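Local coordinates for amidohydrolase 3 domain-containing protein (Pyrococcus horikoshii, PDB 3IGH) that is an uncharacterised member of the amidohydrolase family and probably hydrolyses carbon-nitrogen bonds other than peptide bonds, at residues A[13-18]-A[473-478]; A[194-199]-A[404-409]; A[413-418]-A[437-442]. One frame throughout, in Å; residues are numbered along the deposited sequence.

Contact 1. Residues A[13-18]-A[473-478]; sequences TSFNPL and DPLVVK. With SO4 (sulfate ion), chain N.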
ATOM      1  N   THR A  13      -4.359  20.252  21.999  1.00 35.83           N
ATOM      2  CA  THR A  13      -3.638  19.087  21.502  1.00 39.94           C
ATOM      3  C   THR A  13      -4.312  17.798  21.928  1.00 43.62           C
ATOM      4  O   THR A  13      -4.078  16.754  21.329  1.00 37.64           O
ATOM      5  CB  THR A  13      -2.159  19.047  21.968  1.00 42.08           C
ATOM      6  OG1 THR A  13      -2.099  18.808  23.380  1.00 46.45           O
ATOM      7  CG2 THR A  13      -1.437  20.350  21.618  1.00 37.75           C
ATOM      8  N   SER A  14      -5.136  17.878  22.971  1.00 36.96           N
ATOM      9  CA  SER A  14      -5.818  16.710  23.529  1.00 41.51           C
ATOM     10  C   SER A  14      -7.055  17.188  24.284  1.00 43.79           C
ATOM     11  O   SER A  14      -7.064  18.299  24.823  1.00 41.12           O
ATOM     12  CB  SER A  14      -4.869  15.952  24.466  1.00 41.11           C
ATOM     13  OG  SER A  14      -5.484  14.809  25.016  1.00 52.38           O
ATOM     14  N   PHE A  15      -8.100  16.363  24.308  1.00 39.54           N
ATOM     15  CA  PHE A  15      -9.337  16.726  25.009  1.00 39.61           C
ATOM     16  C   PHE A  15      -9.518  15.938  26.310  1.00 43.43           C
ATOM     17  O   PHE A  15      -9.979  16.493  27.307  1.00 44.05           O
ATOM     18  CB  PHE A  15     -10.563  16.572  24.100  1.00 38.16           C
ATOM     19  CG  PHE A  15     -10.662  17.621  23.026  1.00 39.21           C
ATOM     20  CD1 PHE A  15     -10.938  18.950  23.349  1.00 33.40           C
ATOM     21  CD2 PHE A  15     -10.497  17.277  21.690  1.00 34.09           C
ATOM     22  CE1 PHE A  15     -11.026  19.925  22.356  1.00 42.10           C
ATOM     23  CE2 PHE A  15     -10.591  18.250  20.685  1.00 39.30           C
ATOM     24  CZ  PHE A  15     -10.855  19.570  21.020  1.00 40.41           C
ATOM     25  N   ASN A  16      -9.175  14.650  26.278  1.00 37.26           N
ATOM     26  CA  ASN A  16      -9.114  13.799  27.468  1.00 42.45           C
ATOM     27  C   ASN A  16      -7.718  13.189  27.569  1.00 48.32           C
ATOM     28  O   ASN A  16      -7.433  12.209  26.880  1.00 56.71           O
ATOM     29  CB  ASN A  16     -10.142  12.659  27.394  1.00 50.77           C
ATOM     30  CG  ASN A  16     -11.565  13.110  27.682  1.00 61.90           C
ATOM     31  OD1 ASN A  16     -11.835  14.289  27.915  1.00 78.85           O
ATOM     32  ND2 ASN A  16     -12.489  12.154  27.672  1.00 63.72           N
ATOM     33  N   PRO A  17      -6.829  13.765  28.408  1.00 52.23           N
ATOM     34  CA  PRO A  17      -6.970  14.932  29.288  1.00 51.06           C
ATOM     35  C   PRO A  17      -6.873  16.234  28.503  1.00 48.90           C
ATOM     36  O   PRO A  17      -6.304  16.250  27.414  1.00 45.26           O
ATOM     37  CB  PRO A  17      -5.759  14.818  30.229  1.00 55.09           C
ATOM     38  CG  PRO A  17      -5.076  13.521  29.887  1.00 61.71           C
ATOM     39  CD  PRO A  17      -5.473  13.198  28.492  1.00 54.60           C
ATOM     40  N   LEU A  18      -7.435  17.312  29.038  1.00 43.31           N
ATOM     41  CA  LEU A  18      -7.388  18.582  28.334  1.00 47.82           C
ATOM     42  C   LEU A  18      -5.968  19.148  28.357  1.00 50.42           C
ATOM     43  O   LEU A  18      -5.397  19.353  29.426  1.00 52.05           O
ATOM     44  CB  LEU A  18      -8.386  19.575  28.927  1.00 47.70           C
ATOM     45  CG  LEU A  18      -8.534  20.888  28.153  1.00 49.15           C
ATOM     46  CD1 LEU A  18      -9.320  20.689  26.857  1.00 46.15           C
ATOM     47  CD2 LEU A  18      -9.207  21.920  29.031  1.00 47.00           C
ATOM     48  N   ASP A 473     -13.260  29.326  20.838  1.00 43.00           N
ATOM     49  CA  ASP A 473     -13.017  28.160  21.685  1.00 45.32           C
ATOM     50  C   ASP A 473     -14.157  27.163  21.485  1.00 47.45           C
ATOM     51  O   ASP A 473     -15.289  27.447  21.896  1.00 46.23           O
ATOM     52  CB  ASP A 473     -12.948  28.644  23.144  1.00 43.56           C
ATOM     53  CG  ASP A 473     -12.685  27.529  24.161  1.00 55.97           C
ATOM     54  OD1 ASP A 473     -12.570  27.869  25.362  1.00 44.30           O
ATOM     55  OD2 ASP A 473     -12.582  26.335  23.800  1.00 47.39           O
ATOM     56  N   PRO A 474     -13.859  25.981  20.887  1.00 46.63           N
ATOM     57  CA  PRO A 474     -14.898  24.999  20.532  1.00 46.47           C
ATOM     58  C   PRO A 474     -15.670  24.459  21.733  1.00 40.22           C
ATOM     59  O   PRO A 474     -16.806  24.007  21.578  1.00 47.59           O
ATOM     60  CB  PRO A 474     -14.106  23.865  19.869  1.00 47.47           C
ATOM     61  CG  PRO A 474     -12.711  24.012  20.388  1.00 46.35           C
ATOM     62  CD  PRO A 474     -12.514  25.494  20.523  1.00 42.04           C
ATOM     63  N   LEU A 475     -15.062  24.525  22.916  1.00 37.35           N
ATOM     64  CA  LEU A 475     -15.683  24.060  24.151  1.00 40.29           C
ATOM     65  C   LEU A 475     -16.770  25.006  24.682  1.00 44.72           C
ATOM     66  O   LEU A 475     -17.510  24.662  25.605  1.00 44.27           O
ATOM     67  CB  LEU A 475     -14.609  23.863  25.223  1.00 40.20           C
ATOM     68  CG  LEU A 475     -13.482  22.874  24.918  1.00 44.68           C
ATOM     69  CD1 LEU A 475     -12.514  22.828  26.085  1.00 45.20           C
ATOM     70  CD2 LEU A 475     -14.046  21.488  24.639  1.00 43.85           C
ATOM     71  N   VAL A 476     -16.875  26.180  24.069  1.00 45.86           N
ATOM     72  CA  VAL A 476     -17.605  27.300  24.641  1.00 51.07           C
ATOM     73  C   VAL A 476     -18.650  27.853  23.657  1.00 56.63           C
ATOM     74  O   VAL A 476     -19.477  28.706  24.008  1.00 56.60           O
ATOM     75  CB  VAL A 476     -16.557  28.341  25.170  1.00 54.06           C
ATOM     76  CG1 VAL A 476     -16.749  29.752  24.625  1.00 64.35           C
ATOM     77  CG2 VAL A 476     -16.460  28.282  26.691  1.00 50.10           C
ATOM     78  N   VAL A 477     -18.634  27.321  22.436  1.00 50.25           N
ATOM     79  CA  VAL A 477     -19.575  27.726  21.389  1.00 51.87           C
ATOM     80  C   VAL A 477     -20.757  26.760  21.348  1.00 59.03           C
ATOM     81  O   VAL A 477     -20.576  25.548  21.519  1.00 50.08           O
ATOM     82  CB  VAL A 477     -18.872  27.771  20.000  1.00 49.71           C
ATOM     83  CG1 VAL A 477     -19.796  28.287  18.901  1.00 49.26           C
ATOM     84  CG2 VAL A 477     -17.664  28.642  20.069  1.00 49.98           C
ATOM     85  N   LYS A 478     -21.962  27.305  21.160  1.00 62.74           N
ATOM     86  CA  LYS A 478     -23.146  26.498  20.851  1.00 69.41           C
ATOM     87  C   LYS A 478     -22.881  25.703  19.571  1.00 66.52           C
ATOM     88  O   LYS A 478     -22.387  26.259  18.582  1.00 63.66           O
ATOM     89  CB  LYS A 478     -24.382  27.381  20.659  1.00 70.23           C
ATOM     90  CG  LYS A 478     -24.770  28.248  21.847  1.00 74.53           C
ATOM     91  CD  LYS A 478     -26.013  29.065  21.509  1.00 79.26           C
ATOM     92  CE  LYS A 478     -26.133  30.312  22.375  1.00 94.85           C
ATOM     93  NZ  LYS A 478     -26.521  30.004  23.778  1.00104.96           N
TER
HETATM   94  S   SO4 N  13      -8.543  16.884  32.498  0.50 73.00           S
HETATM   95  O1  SO4 N  13      -8.786  17.609  33.742  0.50 77.97           O
HETATM   96  O2  SO4 N  13      -9.595  17.214  31.544  0.50 62.84           O
HETATM   97  O3  SO4 N  13      -7.251  17.288  31.954  0.50 71.21           O
HETATM   98  O4  SO4 N  13      -8.536  15.446  32.757  0.50 67.90           O
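A small apolar cluster beside the TIM-type barrel of this amidohydrolase-family protein brings F15 and L18 against L475. Residues 13-18 run from strand 10-14 into the turn after it, and residues 473-478 follow strand 467-470. L475 works with both ends of its fork. Its CD2 meets F15 CE1 at 4.1 Å, coming obliquely to the ring, and its CD1 touches L18 CD1 at 3.9 Å. In each pair the side chains run past one another in opposite directions. The CG of L475 stands anti to its carbonyl carbon (chi1 -59°), which sends the fork out toward the other segment. F15 is buried, and its ring also packs on L440 of helix 436-450 and on M60 and P61 of strand 58-68. L18 is exposed.

Each segment has its own internal bonds. In an Asx turn, D473 OD2 accepts from L475 N at 3.2 Å, the donor lying above the carboxylate plane. S14 OG bonds to P17 O in the carbonyl plane, across a cis peptide before P17. A classic beta bulge sets T13 and S14 opposite the single residue K19. A sulfate ion, likely from the crystallisation solution, accepts through O3 from L18 N at 2.9 Å.

Contact 2. Residues A[194-199]-A[404-409]; sequences QEHLLD and EPADPW. With SO4 (sulfate ion), chain J.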
ATOM      1  N   GLN A 194     -15.344  13.525  -0.390  1.00 27.75           N
ATOM      2  CA  GLN A 194     -14.199  13.996   0.392  1.00 28.51           C
ATOM      3  C   GLN A 194     -14.107  15.523   0.473  1.00 30.85           C
ATOM      4  O   GLN A 194     -13.684  16.046   1.498  1.00 30.67           O
ATOM      5  CB  GLN A 194     -12.872  13.391  -0.091  1.00 26.80           C
ATOM      6  CG  GLN A 194     -12.430  13.857  -1.484  1.00 27.82           C
ATOM      7  CD  GLN A 194     -11.078  13.318  -1.921  1.00 39.90           C
ATOM      8  OE1 GLN A 194     -10.427  12.572  -1.190  1.00 31.25           O
ATOM      9  NE2 GLN A 194     -10.640  13.711  -3.121  1.00 30.45           N
ATOM     10  N   GLU A 195     -14.506  16.225  -0.589  1.00 28.21           N
ATOM     11  CA  GLU A 195     -14.492  17.693  -0.567  1.00 33.79           C
ATOM     12  C   GLU A 195     -15.576  18.237   0.365  1.00 29.54           C
ATOM     13  O   GLU A 195     -15.354  19.225   1.058  1.00 34.85           O
ATOM     14  CB  GLU A 195     -14.550  18.304  -1.980  1.00 36.32           C
ATOM     15  CG  GLU A 195     -15.846  18.145  -2.763  1.00 65.29           C
ATOM     16  CD  GLU A 195     -15.718  18.540  -4.239  1.00 66.02           C
ATOM     17  OE1 GLU A 195     -16.744  18.937  -4.842  1.00 57.62           O
ATOM     18  OE2 GLU A 195     -14.597  18.449  -4.792  1.00 83.27           O
ATOM     19  N   HIS A 196     -16.722  17.549   0.402  1.00 32.26           N
ATOM     20  CA  HIS A 196     -17.807  17.837   1.339  1.00 32.42           C
ATOM     21  C   HIS A 196     -17.348  17.646   2.782  1.00 31.99           C
ATOM     22  O   HIS A 196     -17.582  18.510   3.641  1.00 28.57           O
ATOM     23  CB  HIS A 196     -18.999  16.928   1.015  1.00 31.65           C
ATOM     24  CG  HIS A 196     -20.204  17.157   1.876  1.00 37.17           C
ATOM     25  ND1 HIS A 196     -21.084  18.197   1.665  1.00 39.94           N
ATOM     26  CD2 HIS A 196     -20.694  16.457   2.927  1.00 32.60           C
ATOM     27  CE1 HIS A 196     -22.055  18.140   2.559  1.00 43.52           C
ATOM     28  NE2 HIS A 196     -21.844  17.091   3.336  1.00 35.68           N
ATOM     29  N   LEU A 197     -16.666  16.529   3.048  1.00 30.94           N
ATOM     30  CA  LEU A 197     -16.167  16.232   4.392  1.00 28.56           C
ATOM     31  C   LEU A 197     -15.069  17.189   4.823  1.00 31.52           C
ATOM     32  O   LEU A 197     -15.074  17.669   5.956  1.00 31.17           O
ATOM     33  CB  LEU A 197     -15.670  14.774   4.487  1.00 28.30           C
ATOM     34  CG  LEU A 197     -16.819  13.770   4.375  1.00 25.93           C
ATOM     35  CD1 LEU A 197     -16.294  12.392   4.011  1.00 28.11           C
ATOM     36  CD2 LEU A 197     -17.661  13.723   5.658  1.00 27.42           C
ATOM     37  N   LEU A 198     -14.146  17.475   3.908  1.00 31.57           N
ATOM     38  CA  LEU A 198     -13.034  18.385   4.183  1.00 37.91           C
ATOM     39  C   LEU A 198     -13.554  19.784   4.541  1.00 35.25           C
ATOM     40  O   LEU A 198     -13.068  20.408   5.491  1.00 36.46           O
ATOM     41  CB  LEU A 198     -12.088  18.443   2.978  1.00 37.31           C
ATOM     42  CG  LEU A 198     -10.649  18.937   3.122  1.00 49.71           C
ATOM     43  CD1 LEU A 198      -9.888  18.150   4.168  1.00 40.95           C
ATOM     44  CD2 LEU A 198      -9.945  18.838   1.776  1.00 45.94           C
ATOM     45  N   ASP A 199     -14.576  20.242   3.820  1.00 31.66           N
ATOM     46  CA  ASP A 199     -15.218  21.534   4.117  1.00 34.84           C
ATOM     47  C   ASP A 199     -15.888  21.566   5.486  1.00 39.92           C
ATOM     48  O   ASP A 199     -16.065  22.635   6.067  1.00 37.39           O
ATOM     49  CB  ASP A 199     -16.229  21.919   3.030  1.00 36.48           C
ATOM     50  CG  ASP A 199     -15.561  22.382   1.739  1.00 55.65           C
ATOM     51  OD1 ASP A 199     -14.329  22.604   1.736  1.00 64.37           O
ATOM     52  OD2 ASP A 199     -16.274  22.518   0.720  1.00 66.66           O
ATOM     53  N   GLU A 404     -27.104   9.640   8.056  1.00 31.87           N
ATOM     54  CA  GLU A 404     -27.262  10.861   8.843  1.00 30.14           C
ATOM     55  C   GLU A 404     -26.498  11.972   8.139  1.00 33.19           C
ATOM     56  O   GLU A 404     -25.624  11.669   7.312  1.00 33.02           O
ATOM     57  CB  GLU A 404     -26.698  10.688  10.257  1.00 29.55           C
ATOM     58  CG  GLU A 404     -27.293   9.526  11.025  1.00 30.69           C
ATOM     59  CD  GLU A 404     -28.757   9.706  11.358  1.00 41.81           C
ATOM     60  OE1 GLU A 404     -29.198  10.862  11.525  1.00 38.27           O
ATOM     61  OE2 GLU A 404     -29.459   8.679  11.460  1.00 46.05           O
ATOM     62  N   PRO A 405     -26.811  13.254   8.453  1.00 33.42           N
ATOM     63  CA  PRO A 405     -25.976  14.353   7.965  1.00 33.97           C
ATOM     64  C   PRO A 405     -24.512  14.206   8.387  1.00 33.80           C
ATOM     65  O   PRO A 405     -24.227  13.708   9.474  1.00 31.08           O
ATOM     66  CB  PRO A 405     -26.602  15.597   8.616  1.00 34.05           C
ATOM     67  CG  PRO A 405     -27.492  15.081   9.690  1.00 42.52           C
ATOM     68  CD  PRO A 405     -27.974  13.763   9.204  1.00 36.09           C
ATOM     69  N   ALA A 406     -23.599  14.622   7.519  1.00 32.93           N
ATOM     70  CA  ALA A 406     -22.162  14.465   7.787  1.00 30.76           C
ATOM     71  C   ALA A 406     -21.601  15.517   8.740  1.00 34.43           C
ATOM     72  O   ALA A 406     -20.536  15.312   9.308  1.00 29.85           O
ATOM     73  CB  ALA A 406     -21.370  14.456   6.478  1.00 31.96           C
ATOM     74  N   ASP A 407     -22.319  16.631   8.919  1.00 31.86           N
ATOM     75  CA  ASP A 407     -21.843  17.763   9.740  1.00 31.43           C
ATOM     76  C   ASP A 407     -21.531  17.304  11.157  1.00 25.28           C
ATOM     77  O   ASP A 407     -22.437  16.883  11.881  1.00 32.59           O
ATOM     78  CB  ASP A 407     -22.902  18.877   9.769  1.00 29.26           C
ATOM     79  CG  ASP A 407     -22.443  20.132  10.512  1.00 39.05           C
ATOM     80  OD1 ASP A 407     -23.242  21.082  10.540  1.00 40.21           O
ATOM     81  OD2 ASP A 407     -21.318  20.191  11.059  1.00 35.21           O
ATOM     82  N   PRO A 408     -20.237  17.342  11.543  1.00 28.09           N
ATOM     83  CA  PRO A 408     -19.852  16.779  12.826  1.00 26.63           C
ATOM     84  C   PRO A 408     -20.460  17.508  14.018  1.00 32.86           C
ATOM     85  O   PRO A 408     -20.699  16.885  15.047  1.00 30.49           O
ATOM     86  CB  PRO A 408     -18.318  16.882  12.824  1.00 27.73           C
ATOM     87  CG  PRO A 408     -17.990  17.877  11.791  1.00 34.54           C
ATOM     88  CD  PRO A 408     -19.073  17.830  10.778  1.00 29.52           C
ATOM     89  N   TRP A 409     -20.739  18.801  13.870  1.00 30.71           N
ATOM     90  CA  TRP A 409     -21.306  19.569  14.964  1.00 30.82           C
ATOM     91  C   TRP A 409     -22.726  19.142  15.311  1.00 28.96           C
ATOM     92  O   TRP A 409     -23.113  19.196  16.478  1.00 33.84           O
ATOM     93  CB  TRP A 409     -21.207  21.076  14.688  1.00 28.35           C
ATOM     94  CG  TRP A 409     -19.784  21.536  14.715  1.00 30.69           C
ATOM     95  CD1 TRP A 409     -19.045  21.962  13.656  1.00 33.23           C
ATOM     96  CD2 TRP A 409     -18.907  21.561  15.855  1.00 32.43           C
ATOM     97  NE1 TRP A 409     -17.774  22.281  14.065  1.00 34.56           N
ATOM     98  CE2 TRP A 409     -17.659  22.038  15.406  1.00 32.45           C
ATOM     99  CE3 TRP A 409     -19.058  21.229  17.209  1.00 31.80           C
ATOM    100  CZ2 TRP A 409     -16.563  22.199  16.261  1.00 37.43           C
ATOM    101  CZ3 TRP A 409     -17.974  21.396  18.060  1.00 33.89           C
ATOM    102  CH2 TRP A 409     -16.739  21.875  17.578  1.00 33.39           C
TER
HETATM  103  S   SO4 J   9     -25.326  15.853   4.155  0.50 44.92           S
HETATM  104  O1  SO4 J   9     -25.253  16.867   3.110  0.50 38.03           O
HETATM  105  O2  SO4 J   9     -26.418  16.184   5.064  0.50 50.62           O
HETATM  106  O3  SO4 J   9     -25.573  14.543   3.560  0.50 40.01           O
HETATM  107  O4  SO4 J   9     -24.069  15.836   4.890  0.50 33.97           O
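Residues 194-199 of helix 183-199 face the loop that leads into helix 408-417, and the backbones come nearest at L197 and A406, with their CA atoms 7.1 Å apart. The A406 methyl points at the helix and meets two side chains. L197 CD2 packs on A406 CB at 3.9 Å. H196 turns the edge of its ring to the same methyl, with NE2 at 4.1 Å from A406 CB. H196 CG lies anti to the backbone N (chi1 -178°), and this carries the imidazole out toward the loop.

A second sulfate bridges the two segments. Its O4 accepts from H196 NE2 at 3.0 Å and from A406 N at 2.9 Å. The A406 bond is the straighter of the two (168° against 153°). The O4 atom lies near the plane of the H196 ring, at its edge. Next along the loop, D407 is the N-cap of helix 408-417. Its OD2 accepts from W409 N, which sits above the carboxylate plane.

The contact is buried within the TIM-barrel fold of the family. L197 also packs on L70 and L73 of helix 70-78 and on V202 and V205 of strand 202-210, while P408 reaches V202 and Y443 of helix 436-450.

Contact 3. Residues A[413-418]-A[437-442]; sequences DAAVNR and KDALHS. With SO4 (sulfate ion), chain N.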
ATOM      1  N   ASP A 413     -23.705  17.740  18.966  1.00 33.47           N
ATOM      2  CA  ASP A 413     -24.903  18.220  19.655  1.00 33.58           C
ATOM      3  C   ASP A 413     -25.798  17.075  20.133  1.00 36.33           C
ATOM      4  O   ASP A 413     -26.324  17.113  21.249  1.00 34.72           O
ATOM      5  CB  ASP A 413     -25.692  19.170  18.769  1.00 34.77           C
ATOM      6  CG  ASP A 413     -26.689  20.003  19.568  1.00 57.92           C
ATOM      7  OD1 ASP A 413     -26.289  20.603  20.584  1.00 57.55           O
ATOM      8  OD2 ASP A 413     -27.870  20.058  19.187  1.00 50.33           O
ATOM      9  N   ALA A 414     -25.940  16.055  19.284  1.00 32.22           N
ATOM     10  CA  ALA A 414     -26.726  14.865  19.591  1.00 33.17           C
ATOM     11  C   ALA A 414     -26.190  14.116  20.806  1.00 33.80           C
ATOM     12  O   ALA A 414     -26.960  13.677  21.651  1.00 32.36           O
ATOM     13  CB  ALA A 414     -26.787  13.957  18.375  1.00 32.90           C
ATOM     14  N   ALA A 415     -24.872  13.980  20.898  1.00 29.75           N
ATOM     15  CA  ALA A 415     -24.252  13.304  22.032  1.00 31.17           C
ATOM     16  C   ALA A 415     -24.357  14.106  23.321  1.00 35.38           C
ATOM     17  O   ALA A 415     -24.533  13.535  24.399  1.00 36.64           O
ATOM     18  CB  ALA A 415     -22.791  12.993  21.733  1.00 28.89           C
ATOM     19  N   VAL A 416     -24.237  15.424  23.203  1.00 33.37           N
ATOM     20  CA  VAL A 416     -24.251  16.309  24.365  1.00 36.94           C
ATOM     21  C   VAL A 416     -25.683  16.540  24.861  1.00 35.76           C
ATOM     22  O   VAL A 416     -25.945  16.448  26.056  1.00 39.08           O
ATOM     23  CB  VAL A 416     -23.494  17.651  24.083  1.00 35.39           C
ATOM     24  CG1 VAL A 416     -23.639  18.649  25.258  1.00 41.84           C
ATOM     25  CG2 VAL A 416     -22.010  17.380  23.823  1.00 32.44           C
ATOM     26  N   ASN A 417     -26.608  16.787  23.934  1.00 35.26           N
ATOM     27  CA  ASN A 417     -27.976  17.176  24.292  1.00 41.55           C
ATOM     28  C   ASN A 417     -29.065  16.131  24.100  1.00 45.18           C
ATOM     29  O   ASN A 417     -30.221  16.358  24.484  1.00 44.74           O
ATOM     30  CB  ASN A 417     -28.343  18.483  23.584  1.00 36.15           C
ATOM     31  CG  ASN A 417     -27.467  19.629  24.027  1.00 41.47           C
ATOM     32  OD1 ASN A 417     -27.272  19.837  25.219  1.00 49.49           O
ATOM     33  ND2 ASN A 417     -26.919  20.365  23.075  1.00 46.05           N
ATOM     34  N   ARG A 418     -28.697  15.002  23.493  1.00 37.11           N
ATOM     35  CA  ARG A 418     -29.563  13.816  23.365  1.00 39.88           C
ATOM     36  C   ARG A 418     -30.984  14.035  22.848  1.00 39.01           C
ATOM     37  O   ARG A 418     -31.896  13.331  23.252  1.00 36.14           O
ATOM     38  CB  ARG A 418     -29.585  13.002  24.668  1.00 44.54           C
ATOM     39  CG  ARG A 418     -28.383  12.099  24.828  1.00 45.79           C
ATOM     40  CD  ARG A 418     -28.527  11.128  25.991  1.00 36.07           C
ATOM     41  NE  ARG A 418     -29.249   9.890  25.670  1.00 36.66           N
ATOM     42  CZ  ARG A 418     -28.705   8.828  25.069  1.00 35.56           C
ATOM     43  NH1 ARG A 418     -27.440   8.854  24.665  1.00 27.20           N
ATOM     44  NH2 ARG A 418     -29.437   7.743  24.850  1.00 31.94           N
ATOM     45  N   LYS A 437     -16.368  18.155  26.055  1.00 34.78           N
ATOM     46  CA  LYS A 437     -14.999  17.623  26.043  1.00 38.21           C
ATOM     47  C   LYS A 437     -14.929  16.144  25.673  1.00 41.45           C
ATOM     48  O   LYS A 437     -14.082  15.744  24.876  1.00 42.24           O
ATOM     49  CB  LYS A 437     -14.328  17.784  27.407  1.00 38.74           C
ATOM     50  CG  LYS A 437     -13.511  19.040  27.616  1.00 60.23           C
ATOM     51  CD  LYS A 437     -12.244  18.714  28.413  1.00 77.53           C
ATOM     52  CE  LYS A 437     -12.513  17.756  29.584  1.00 84.67           C
ATOM     53  NZ  LYS A 437     -11.479  16.677  29.688  1.00 61.62           N
ATOM     54  N   ASP A 438     -15.801  15.336  26.280  1.00 37.88           N
ATOM     55  CA  ASP A 438     -15.866  13.905  25.989  1.00 36.33           C
ATOM     56  C   ASP A 438     -16.396  13.622  24.584  1.00 35.61           C
ATOM     57  O   ASP A 438     -15.993  12.640  23.961  1.00 36.15           O
ATOM     58  CB  ASP A 438     -16.726  13.168  27.014  1.00 38.77           C
ATOM     59  CG  ASP A 438     -16.070  13.077  28.382  1.00 47.27           C
ATOM     60  OD1 ASP A 438     -14.875  13.411  28.514  1.00 56.64           O
ATOM     61  OD2 ASP A 438     -16.760  12.665  29.335  1.00 68.00           O
ATOM     62  N   ALA A 439     -17.308  14.464  24.104  1.00 34.51           N
ATOM     63  CA  ALA A 439     -17.810  14.351  22.735  1.00 35.88           C
ATOM     64  C   ALA A 439     -16.718  14.643  21.704  1.00 34.16           C
ATOM     65  O   ALA A 439     -16.571  13.896  20.724  1.00 34.26           O
ATOM     66  CB  ALA A 439     -19.034  15.258  22.520  1.00 29.23           C
ATOM     67  N   LEU A 440     -15.945  15.712  21.928  1.00 30.76           N
ATOM     68  CA  LEU A 440     -14.850  16.064  21.021  1.00 34.02           C
ATOM     69  C   LEU A 440     -13.719  15.044  21.058  1.00 33.76           C
ATOM     70  O   LEU A 440     -13.141  14.727  20.022  1.00 31.13           O
ATOM     71  CB  LEU A 440     -14.333  17.492  21.277  1.00 32.16           C
ATOM     72  CG  LEU A 440     -15.384  18.587  21.033  1.00 36.03           C
ATOM     73  CD1 LEU A 440     -14.790  19.974  21.273  1.00 35.32           C
ATOM     74  CD2 LEU A 440     -16.023  18.508  19.633  1.00 33.02           C
ATOM     75  N   HIS A 441     -13.425  14.520  22.245  1.00 31.05           N
ATOM     76  CA  HIS A 441     -12.459  13.434  22.387  1.00 31.50           C
ATOM     77  C   HIS A 441     -12.878  12.195  21.584  1.00 28.68           C
ATOM     78  O   HIS A 441     -12.049  11.596  20.893  1.00 31.51           O
ATOM     79  CB  HIS A 441     -12.275  13.066  23.865  1.00 27.58           C
ATOM     80  CG  HIS A 441     -11.436  11.843  24.085  1.00 32.65           C
ATOM     81  ND1 HIS A 441     -10.055  11.879  24.094  1.00 34.64           N
ATOM     82  CD2 HIS A 441     -11.780  10.554  24.313  1.00 40.26           C
ATOM     83  CE1 HIS A 441      -9.588  10.664  24.316  1.00 38.84           C
ATOM     84  NE2 HIS A 441     -10.614   9.841  24.451  1.00 38.85           N
ATOM     85  N   SER A 442     -14.159  11.820  21.680  1.00 28.66           N
ATOM     86  CA  SER A 442     -14.682  10.645  20.983  1.00 31.17           C
ATOM     87  C   SER A 442     -14.653  10.813  19.470  1.00 32.82           C
ATOM     88  O   SER A 442     -14.414   9.851  18.739  1.00 32.35           O
ATOM     89  CB  SER A 442     -16.102  10.316  21.450  1.00 31.85           C
ATOM     90  OG  SER A 442     -16.118   9.964  22.823  1.00 37.52           O
TER
HETATM   91  S   SO4 N  13      -8.543  16.884  32.498  0.50 73.00           S
HETATM   92  O1  SO4 N  13      -8.786  17.609  33.742  0.50 77.97           O
HETATM   93  O2  SO4 N  13      -9.595  17.214  31.544  0.50 62.84           O
HETATM   94  O3  SO4 N  13      -7.251  17.288  31.954  0.50 71.21           O
HETATM   95  O4  SO4 N  13      -8.536  15.446  32.757  0.50 67.90           O
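With a chi1 of 174°, V416 places CG1 opposite the backbone N and turns CG2 back beside that N, against A439. The K437 chain bends at chi2, chi3 and chi4 and carries its NZ away from helix 408-417 to a sulfate. Between the helices the contact is small and apolar. V416 CG2 meets A439 CB at 3.9 Å, and A415 CB lies 4.5 Å from the same methyl. The methyls of A415 and A439 point at each other's segment, and their CA atoms are 6.6 Å apart. Short side chains at this point let the two backbones come close.

The touching residues belong to helices 408-417 and 436-450, which lie in the TIM-barrel fold of the amidohydrolase family. F397 of strand 395-397 packs against both A415 and A439. V412, one turn before V416, adds to the cover over A439.

N417 and S442 bond within their own helices. N417 ND2 gives D413 OD1 a bond that is unusually short and bent, so its geometry is doubtful. D438 O accepts twice from S442, from N at 3.0 Å and from OG at 2.9 Å, the two donors arriving from opposite faces of its plane. K437 NZ bonds outside its helix, to F15 O, N16 OD1 and sulfate O2, the last at 2.7 Å.

Overall arrangement
Contacts 2 and 3 are buried, while contact 1 is only partly so, 23 Å from the centre of the chain. Contact 2 lies nearest that centre. None has a direct hydrogen bond between its segments. Contacts 1 and 3 are purely apolar, while contact 2 adds a histidine edge and a bridging sulfate. Contacts 2 and 3 share helix 408-417, and W409 packs on L440 to link them. Contact 1 closes a long loop of chain that encloses the other two. It is tied to contact 3 by a polar bond, N16 ND2 to D438 OD1, and both touch one sulfate. Contact 1 also reaches contact 2 directly, through P474 on W409.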